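Putative uncharacterized protein (Aeropyrum pernix, PDB 3P1Z) is of unknown function but resembles tRNA-intron endonucleases in its two domains, and so may bind nucleic acid and act as a tRNA-intron lyase. Local coordinates at residues A15-V19 with E20-V24; M60-G64 with E65-W69; V73-I76 with A77-L81. One frame throughout, in Å; residues are numbered along the deposited sequence.

Overall arrangement
The three contacts follow one another along the chain, contact 1 first and contact 3 last, and all lie in the SEN2-like N-terminal domain. Their centres stand about 12 Å (1 to 2), 11 Å (1 to 3) and 13 Å (2 to 3) apart, a compact triangle. Contact 1 is the hairpin of strands 14-18 and 21-26, contact 2 the loop running into helix 68-79, and contact 3 the end of that helix. Met63 of contact 2 packs against Leu17 and Val75, while Leu79 of contact 3 reaches Leu17. Hairpin, loop and helix therefore share one apolar interior in this half of the protein, apart from the C-terminal five-stranded sheet.

Contact 1: residues A15-V19 with E20-V24; sequences ARLGV and EGVFV
Ala15 and Val22 meet on the inner face of two antiparallel strands, CB of the alanine 3.6 Å from CG1 of the valine. On the same face, CD1 of Leu17 lies 3.9 Å from CG2 of Val22, the two side chains running at a slant to each other. Leu17 holds CG opposite its own backbone N (chi1 -176°), which leans CD1 across to Val22. Met63 and helix 68-79, through Val75 and Leu79, close over these residues, so this face is densely apolar.

The other face is looser and more open to solvent. Here Arg16 and Phe23 form a hydrogen-bonded pair: Arg16 N to Phe23 O at 2.9 Å, and Phe23 N to Arg16 O at 3.0 Å, the latter nearly straight at 174°. Above these bonds the guanidinium turns one face to the CD2 side of the phenyl ring, with the planes 72° apart, so the two groups do not stack flat. The charged end of Arg16 is engaged by a salt bridge from NH1 to Glu25.

Beyond Arg16, Gly18 N donates to Gly21 O at 2.8 Å, and the chain reverses through exposed Val19 and Glu20. Gly21 has backbone angles that a CB would not tolerate. Strands 14-18 and 21-26, joined by this short turn, form a beta hairpin, the former outermost within this chain in the four-stranded antiparallel sheet and the latter beside it.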
ATOM      1  N   ALA A  15      33.869 -23.307  21.712  1.00 79.86           N
ATOM      2  CA  ALA A  15      34.484 -22.014  21.398  1.00 81.76           C
ATOM      3  C   ALA A  15      34.262 -20.946  22.465  1.00 80.56           C
ATOM      4  O   ALA A  15      33.232 -20.914  23.128  1.00 82.12           O
ATOM      5  CB  ALA A  15      33.988 -21.512  20.039  1.00 73.87           C
ATOM      6  N   ARG A  16      35.240 -20.062  22.612  1.00 83.99           N
ATOM      7  CA  ARG A  16      35.163 -18.987  23.592  1.00 83.60           C
ATOM      8  C   ARG A  16      34.955 -17.665  22.886  1.00 88.24           C
ATOM      9  O   ARG A  16      35.344 -17.492  21.734  1.00 88.01           O
ATOM     10  CB  ARG A  16      36.455 -18.890  24.385  1.00 86.10           C
ATOM     11  CG  ARG A  16      37.536 -18.161  23.636  1.00 84.84           C
ATOM     12  CD  ARG A  16      38.611 -17.644  24.562  1.00 89.27           C
ATOM     13  NE  ARG A  16      39.773 -17.199  23.800  1.00 98.92           N
ATOM     14  CZ  ARG A  16      40.796 -17.986  23.474  1.00103.32           C
ATOM     15  NH1 ARG A  16      40.803 -19.259  23.857  1.00 98.65           N
ATOM     16  NH2 ARG A  16      41.815 -17.499  22.768  1.00 95.83           N
ATOM     17  N   LEU A  17      34.357 -16.714  23.586  1.00 88.83           N
ATOM     18  CA  LEU A  17      34.102 -15.421  22.986  1.00 85.09           C
ATOM     19  C   LEU A  17      35.146 -14.423  23.445  1.00 87.17           C
ATOM     20  O   LEU A  17      35.171 -14.042  24.612  1.00 88.74           O
ATOM     21  CB  LEU A  17      32.714 -14.920  23.369  1.00 78.96           C
ATOM     22  CG  LEU A  17      32.364 -13.607  22.680  1.00 81.26           C
ATOM     23  CD1 LEU A  17      32.396 -13.804  21.171  1.00 76.56           C
ATOM     24  CD2 LEU A  17      31.003 -13.123  23.142  1.00 85.60           C
ATOM     25  N   GLY A  18      36.008 -14.001  22.529  1.00 86.11           N
ATOM     26  CA  GLY A  18      36.975 -12.961  22.832  1.00 80.82           C
ATOM     27  C   GLY A  18      36.439 -11.566  22.552  1.00 90.13           C
ATOM     28  O   GLY A  18      35.336 -11.402  22.019  1.00 91.35           O
ATOM     29  N   VAL A  19      37.227 -10.554  22.910  1.00 90.67           N
ATOM     30  CA  VAL A  19      36.858  -9.163  22.654  1.00 90.10           C
ATOM     31  C   VAL A  19      36.418  -8.921  21.213  1.00 89.55           C
ATOM     32  O   VAL A  19      35.401  -8.266  20.977  1.00 85.82           O
ATOM     33  CB  VAL A  19      37.993  -8.185  22.989  1.00 85.95           C
ATOM     34  CG1 VAL A  19      37.813  -6.895  22.204  1.00 86.20           C
ATOM     35  CG2 VAL A  19      38.026  -7.903  24.481  1.00 83.53           C
ATOM     36  N   GLU A  20      37.185  -9.421  20.250  1.00 85.86           N
ATOM     37  CA  GLU A  20      36.719  -9.389  18.866  1.00 97.56           C
ATOM     38  C   GLU A  20      36.913 -10.742  18.223  1.00102.25           C
ATOM     39  O   GLU A  20      37.971 -11.038  17.646  1.00104.60           O
ATOM     40  CB  GLU A  20      37.417  -8.321  18.023  1.00100.17           C
ATOM     41  CG  GLU A  20      36.479  -7.567  17.058  1.00 95.26           C
ATOM     42  CD  GLU A  20      35.679  -8.463  16.085  1.00105.27           C
ATOM     43  OE1 GLU A  20      34.571  -8.033  15.669  1.00105.29           O
ATOM     44  OE2 GLU A  20      36.144  -9.576  15.735  1.00 98.39           O
ATOM     45  N   GLY A  21      35.880 -11.564  18.330  1.00 97.31           N
ATOM     46  CA  GLY A  21      35.870 -12.809  17.613  1.00 91.86           C
ATOM     47  C   GLY A  21      35.577 -14.015  18.466  1.00 90.04           C
ATOM     48  O   GLY A  21      35.723 -14.020  19.698  1.00 82.81           O
ATOM     49  N   VAL A  22      35.130 -15.043  17.760  1.00 92.47           N
ATOM     50  CA  VAL A  22      34.901 -16.350  18.326  1.00 84.13           C
ATOM     51  C   VAL A  22      36.130 -17.166  18.010  1.00 77.12           C
ATOM     52  O   VAL A  22      36.654 -17.118  16.892  1.00 68.03           O
ATOM     53  CB  VAL A  22      33.664 -17.027  17.714  1.00 76.34           C
ATOM     54  CG1 VAL A  22      33.615 -18.499  18.107  1.00 78.93           C
ATOM     55  CG2 VAL A  22      32.409 -16.305  18.157  1.00 70.45           C
ATOM     56  N   PHE A  23      36.601 -17.887  19.019  1.00 88.17           N
ATOM     57  CA  PHE A  23      37.739 -18.762  18.849  1.00 86.19           C
ATOM     58  C   PHE A  23      37.403 -20.198  19.222  1.00 81.56           C
ATOM     59  O   PHE A  23      36.977 -20.492  20.342  1.00 81.78           O
ATOM     60  CB  PHE A  23      38.963 -18.272  19.632  1.00 84.77           C
ATOM     61  CG  PHE A  23      40.077 -19.258  19.626  1.00 93.13           C
ATOM     62  CD1 PHE A  23      40.392 -19.897  18.450  1.00 94.55           C
ATOM     63  CD2 PHE A  23      40.805 -19.562  20.768  1.00 96.90           C
ATOM     64  CE1 PHE A  23      41.405 -20.846  18.395  1.00 94.14           C
ATOM     65  CE2 PHE A  23      41.823 -20.519  20.728  1.00 94.92           C
ATOM     66  CZ  PHE A  23      42.104 -21.164  19.540  1.00 96.13           C
ATOM     67  N   VAL A  24      37.616 -21.091  18.270  1.00 77.80           N
ATOM     68  CA  VAL A  24      37.416 -22.508  18.512  1.00 86.09           C
ATOM     69  C   VAL A  24      38.572 -23.098  19.327  1.00 85.15           C
ATOM     70  O   VAL A  24      39.738 -22.990  18.954  1.00 79.93           O
ATOM     71  CB  VAL A  24      37.213 -23.275  17.192  1.00 86.67           C
ATOM     72  CG1 VAL A  24      37.024 -24.765  17.460  1.00 88.19           C
ATOM     73  CG2 VAL A  24      36.006 -22.711  16.450  1.00 85.08           C
TER

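Contact 2: residues M60-G64 with E65-W69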
ATOM      1  N   MET A  60      25.532 -27.151  17.228  1.00 75.18           N
ATOM      2  CA  MET A  60      26.793 -27.811  16.860  1.00 76.48           C
ATOM      3  C   MET A  60      28.046 -27.130  17.423  1.00 74.57           C
ATOM      4  O   MET A  60      29.142 -27.687  17.371  1.00 73.61           O
ATOM      5  CB  MET A  60      26.943 -27.874  15.338  1.00 75.44           C
ATOM      6  CG  MET A  60      25.709 -28.338  14.579  1.00 80.70           C
ATOM      7  SD  MET A  60      25.274 -30.040  14.945  1.00 91.38           S
ATOM      8  CE  MET A  60      24.028 -29.797  16.202  1.00 71.73           C
ATOM      9  N   LEU A  61      27.896 -25.919  17.936  1.00 70.73           N
ATOM     10  CA  LEU A  61      29.047 -25.207  18.464  1.00 69.96           C
ATOM     11  C   LEU A  61      28.756 -24.655  19.846  1.00 65.16           C
ATOM     12  O   LEU A  61      27.871 -23.831  20.039  1.00 63.79           O
ATOM     13  CB  LEU A  61      29.490 -24.085  17.523  1.00 67.31           C
ATOM     14  CG  LEU A  61      30.597 -23.204  18.120  1.00 65.79           C
ATOM     15  CD1 LEU A  61      31.977 -23.877  18.079  1.00 69.95           C
ATOM     16  CD2 LEU A  61      30.651 -21.845  17.445  1.00 64.34           C
ATOM     17  N   CYS A  62      29.505 -25.123  20.825  1.00 68.38           N
ATOM     18  CA  CYS A  62      29.289 -24.645  22.176  1.00 79.50           C
ATOM     19  C   CYS A  62      30.163 -23.427  22.399  1.00 74.62           C
ATOM     20  O   CYS A  62      31.256 -23.327  21.848  1.00 73.23           O
ATOM     21  CB  CYS A  62      29.579 -25.749  23.203  1.00 77.82           C
ATOM     22  SG  CYS A  62      28.828 -27.342  22.767  1.00 88.53           S
ATOM     23  N   MET A  63      29.660 -22.492  23.192  1.00 74.99           N
ATOM     24  CA  MET A  63      30.424 -21.317  23.569  1.00 72.00           C
ATOM     25  C   MET A  63      30.661 -21.387  25.061  1.00 85.98           C
ATOM     26  O   MET A  63      30.091 -20.601  25.821  1.00 83.57           O
ATOM     27  CB  MET A  63      29.660 -20.035  23.226  1.00 85.69           C
ATOM     28  CG  MET A  63      29.472 -19.780  21.738  1.00 74.99           C
ATOM     29  SD  MET A  63      31.038 -19.519  20.876  1.00 79.38           S
ATOM     30  CE  MET A  63      31.767 -18.223  21.877  1.00 73.05           C
ATOM     31  N   GLY A  64      31.496 -22.344  25.474  1.00 99.99           N
ATOM     32  CA  GLY A  64      31.750 -22.605  26.882  1.00 85.18           C
ATOM     33  C   GLY A  64      30.763 -23.636  27.382  1.00 91.47           C
ATOM     34  O   GLY A  64      30.695 -24.748  26.850  1.00 93.39           O
ATOM     35  N   GLU A  65      29.988 -23.255  28.397  1.00 97.83           N
ATOM     36  CA  GLU A  65      28.903 -24.087  28.911  1.00 99.56           C
ATOM     37  C   GLU A  65      27.560 -23.667  28.327  1.00 99.49           C
ATOM     38  O   GLU A  65      26.511 -24.192  28.704  1.00104.89           O
ATOM     39  CB  GLU A  65      28.854 -24.030  30.442  1.00 94.86           C
ATOM     40  CG  GLU A  65      29.875 -24.922  31.104  1.00 97.47           C
ATOM     41  CD  GLU A  65      29.847 -26.333  30.539  1.00103.82           C
ATOM     42  OE1 GLU A  65      28.892 -27.085  30.853  1.00101.48           O
ATOM     43  OE2 GLU A  65      30.781 -26.686  29.780  1.00101.10           O
ATOM     44  N   THR A  66      27.602 -22.713  27.404  1.00 97.16           N
ATOM     45  CA  THR A  66      26.386 -22.192  26.797  1.00 89.65           C
ATOM     46  C   THR A  66      26.111 -22.879  25.465  1.00 81.64           C
ATOM     47  O   THR A  66      27.015 -23.046  24.647  1.00 83.08           O
ATOM     48  CB  THR A  66      26.473 -20.667  26.606  1.00 88.49           C
ATOM     49  OG1 THR A  66      26.759 -20.053  27.867  1.00 90.16           O
ATOM     50  CG2 THR A  66      25.160 -20.124  26.077  1.00 90.61           C
ATOM     51  N   ARG A  67      24.869 -23.298  25.257  1.00 78.72           N
ATOM     52  CA  ARG A  67      24.514 -23.966  24.013  1.00 83.75           C
ATOM     53  C   ARG A  67      23.449 -23.235  23.199  1.00 78.48           C
ATOM     54  O   ARG A  67      22.824 -22.284  23.669  1.00 74.52           O
ATOM     55  CB  ARG A  67      24.044 -25.396  24.274  1.00 86.50           C
ATOM     56  CG  ARG A  67      25.077 -26.297  24.887  1.00 87.57           C
ATOM     57  CD  ARG A  67      24.814 -27.730  24.453  1.00100.85           C
ATOM     58  NE  ARG A  67      25.693 -28.676  25.133  1.00108.20           N
ATOM     59  CZ  ARG A  67      25.687 -29.990  24.932  1.00106.48           C
ATOM     60  NH1 ARG A  67      24.841 -30.535  24.057  1.00104.09           N
ATOM     61  NH2 ARG A  67      26.533 -30.757  25.611  1.00104.61           N
ATOM     62  N   GLY A  68      23.265 -23.705  21.966  1.00 74.21           N
ATOM     63  CA  GLY A  68      22.182 -23.271  21.110  1.00 67.55           C
ATOM     64  C   GLY A  68      21.949 -21.774  21.065  1.00 69.45           C
ATOM     65  O   GLY A  68      22.879 -20.981  21.154  1.00 67.37           O
ATOM     66  N   TRP A  69      20.683 -21.397  20.935  1.00 74.54           N
ATOM     67  CA  TRP A  69      20.294 -20.009  20.716  1.00 64.90           C
ATOM     68  C   TRP A  69      20.728 -19.072  21.830  1.00 63.51           C
ATOM     69  O   TRP A  69      20.924 -17.884  21.599  1.00 71.93           O
ATOM     70  CB  TRP A  69      18.789 -19.910  20.451  1.00 58.66           C
ATOM     71  CG  TRP A  69      18.463 -20.243  19.043  1.00 58.23           C
ATOM     72  CD1 TRP A  69      18.209 -21.483  18.521  1.00 61.25           C
ATOM     73  CD2 TRP A  69      18.384 -19.330  17.958  1.00 62.37           C
ATOM     74  NE1 TRP A  69      17.963 -21.390  17.176  1.00 55.45           N
ATOM     75  CE2 TRP A  69      18.067 -20.076  16.804  1.00 63.92           C
ATOM     76  CE3 TRP A  69      18.544 -17.950  17.848  1.00 58.57           C
ATOM     77  CZ2 TRP A  69      17.907 -19.478  15.551  1.00 64.16           C
ATOM     78  CZ3 TRP A  69      18.387 -17.366  16.614  1.00 61.20           C
ATOM     79  CH2 TRP A  69      18.067 -18.125  15.480  1.00 56.68           C
TER
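Met63 and Thr66 face each other across a beta turn with Gly64 and Glu65 at its corners, their backbone angles close to type II'. The CA atoms of Met63 and Thr66 are 5.2 Å apart, and the Met63 N-H points almost straight at Thr66 O (3.1 Å, 166°), in the carbonyl plane. Gly64 adopts a positive phi at which any CB would collide with the preceding carbonyl. The turn sends the chain into helix 68-79.

Glu65 folds back over the turn. Its CB sits 3.6 Å from Gly64 C, and CG, placed opposite its own carbonyl carbon (chi1 -80°), stays 4.0 Å from that same Gly64 C. A further bend at chi2 brings CD alongside Gly64 O at 4.1 Å. At the tip, OE2 comes 3.5 Å from Gly64 O, two acceptors side by side, and accepts a hydrogen bond from Glu7 N, which ties the N-terminal segment to the turn.

Just before the turn, Cys62 is joined to Cys11 by a disulfide. Arg67, just after it, extends past, with a long, weak ion pair from NE to Glu7 and a weak hydrogen bond from NH2 to Ala9 O. Where the two side chains come nearest, Arg67 NE lies 4.1 Å from Cys62 SG.

Contact 3: residues V73-I76 with A77-L81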
ATOM      1  N   VAL A  73      22.679 -15.846  20.691  1.00 64.63           N
ATOM      2  CA  VAL A  73      22.451 -14.537  21.264  1.00 64.91           C
ATOM      3  C   VAL A  73      23.725 -13.984  21.881  1.00 64.58           C
ATOM      4  O   VAL A  73      23.900 -12.777  21.954  1.00 70.12           O
ATOM      5  CB  VAL A  73      21.337 -14.595  22.333  1.00 60.69           C
ATOM      6  CG1 VAL A  73      21.289 -13.301  23.148  1.00 49.27           C
ATOM      7  CG2 VAL A  73      20.003 -14.879  21.664  1.00 62.70           C
ATOM      8  N   GLU A  74      24.623 -14.869  22.307  1.00 66.27           N
ATOM      9  CA  GLU A  74      25.820 -14.449  23.036  1.00 70.11           C
ATOM     10  C   GLU A  74      26.838 -13.830  22.098  1.00 63.41           C
ATOM     11  O   GLU A  74      27.303 -12.713  22.309  1.00 58.90           O
ATOM     12  CB  GLU A  74      26.453 -15.624  23.792  1.00 68.10           C
ATOM     13  CG  GLU A  74      27.413 -15.198  24.902  1.00 67.86           C
ATOM     14  CD  GLU A  74      28.153 -16.370  25.520  1.00 84.61           C
ATOM     15  OE1 GLU A  74      27.488 -17.352  25.921  1.00 82.82           O
ATOM     16  OE2 GLU A  74      29.401 -16.303  25.606  1.00 93.96           O
ATOM     17  N   VAL A  75      27.191 -14.582  21.071  1.00 59.58           N
ATOM     18  CA  VAL A  75      28.038 -14.068  20.025  1.00 60.93           C
ATOM     19  C   VAL A  75      27.381 -12.809  19.458  1.00 65.73           C
ATOM     20  O   VAL A  75      28.010 -11.748  19.379  1.00 66.56           O
ATOM     21  CB  VAL A  75      28.249 -15.141  18.937  1.00 62.59           C
ATOM     22  CG1 VAL A  75      29.057 -14.600  17.768  1.00 59.93           C
ATOM     23  CG2 VAL A  75      28.932 -16.365  19.543  1.00 57.00           C
ATOM     24  N   ILE A  76      26.101 -12.922  19.109  1.00 65.42           N
ATOM     25  CA  ILE A  76      25.374 -11.839  18.444  1.00 60.03           C
ATOM     26  C   ILE A  76      25.414 -10.525  19.207  1.00 61.54           C
ATOM     27  O   ILE A  76      25.855  -9.504  18.688  1.00 63.38           O
ATOM     28  CB  ILE A  76      23.906 -12.201  18.227  1.00 61.70           C
ATOM     29  CG1 ILE A  76      23.767 -13.145  17.035  1.00 62.25           C
ATOM     30  CG2 ILE A  76      23.094 -10.944  17.994  1.00 59.03           C
ATOM     31  CD1 ILE A  76      22.344 -13.565  16.768  1.00 58.11           C
ATOM     32  N   ALA A  77      24.921 -10.543  20.437  1.00 62.36           N
ATOM     33  CA  ALA A  77      25.001  -9.360  21.272  1.00 62.72           C
ATOM     34  C   ALA A  77      26.469  -9.009  21.448  1.00 68.70           C
ATOM     35  O   ALA A  77      26.892  -7.881  21.178  1.00 66.15           O
ATOM     36  CB  ALA A  77      24.338  -9.604  22.620  1.00 59.42           C
ATOM     37  N   GLY A  78      27.248 -10.001  21.871  1.00 70.02           N
ATOM     38  CA  GLY A  78      28.610  -9.774  22.311  1.00 66.94           C
ATOM     39  C   GLY A  78      29.434  -8.992  21.318  1.00 73.72           C
ATOM     40  O   GLY A  78      30.071  -7.988  21.677  1.00 70.89           O
ATOM     41  N   LEU A  79      29.399  -9.448  20.066  1.00 70.28           N
ATOM     42  CA  LEU A  79      30.241  -8.911  19.002  1.00 68.48           C
ATOM     43  C   LEU A  79      29.599  -7.703  18.326  1.00 68.26           C
ATOM     44  O   LEU A  79      30.188  -7.093  17.434  1.00 70.34           O
ATOM     45  CB  LEU A  79      30.550 -10.011  17.976  1.00 66.85           C
ATOM     46  CG  LEU A  79      31.328 -11.213  18.535  1.00 69.04           C
ATOM     47  CD1 LEU A  79      31.563 -12.289  17.487  1.00 69.64           C
ATOM     48  CD2 LEU A  79      32.658 -10.769  19.120  1.00 80.42           C
ATOM     49  N   GLY A  80      28.393  -7.354  18.763  1.00 70.36           N
ATOM     50  CA  GLY A  80      27.675  -6.232  18.189  1.00 64.05           C
ATOM     51  C   GLY A  80      27.098  -6.505  16.813  1.00 58.57           C
ATOM     52  O   GLY A  80      27.080  -5.625  15.964  1.00 67.29           O
ATOM     53  N   LEU A  81      26.624  -7.723  16.582  1.00 57.46           N
ATOM     54  CA  LEU A  81      25.979  -8.055  15.313  1.00 60.98           C
ATOM     55  C   LEU A  81      24.550  -7.517  15.222  1.00 60.28           C
ATOM     56  O   LEU A  81      24.055  -6.888  16.156  1.00 56.12           O
ATOM     57  CB  LEU A  81      25.979  -9.567  15.082  1.00 56.50           C
ATOM     58  CG  LEU A  81      27.390 -10.147  15.072  1.00 63.74           C
ATOM     59  CD1 LEU A  81      27.399 -11.617  14.653  1.00 61.88           C
ATOM     60  CD2 LEU A  81      28.261  -9.303  14.159  1.00 61.22           C
TER
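Val73 O, Glu74 O and Val75 O each accept the N-H four residues on, from Ala77, Gly78 and Leu79, in the i to i+4 pattern of an alpha helix, the last bond being nearly straight (2.8 Å, 166°). Along one side of this final turn Val75 and Leu79 lie next to each other and point the same way, with CG1 of Val75 3.4 Å from CD1 of Leu79. Leu79 CG stands opposite its carbonyl carbon (chi1 -62°), keeping the branch over the preceding turn, with CG 3.5 Å from Val75 O. Leu79 also leans on Pro49 of helix 49-57 and on Leu17 of the hairpin. Replacing Leu79 by an alanine would probably open a gap beside Val75 CG1 and leave Pro49 and Leu17 without this apolar partner.

The helix stops in a Schellman motif at Gly80, whose positive phi lets the chain turn back. Gly80 N donates to Ala77 O at 2.9 Å, while Leu81 N reaches five residues back to Ile76 O at 2.9 Å, in the carbonyl plane. The same fold-back brings Leu81 CB to 4.3 Å from Ile76 CG2, the hydrophobic contact that often accompanies a Schellman motif. Leu81 then rests on Pro49 and Leu50. Ile76 also packs on Leu83 and Ala86 of helix 83-95, and with Val73 and Ala77 it touches apolar side chains of a neighbouring subunit.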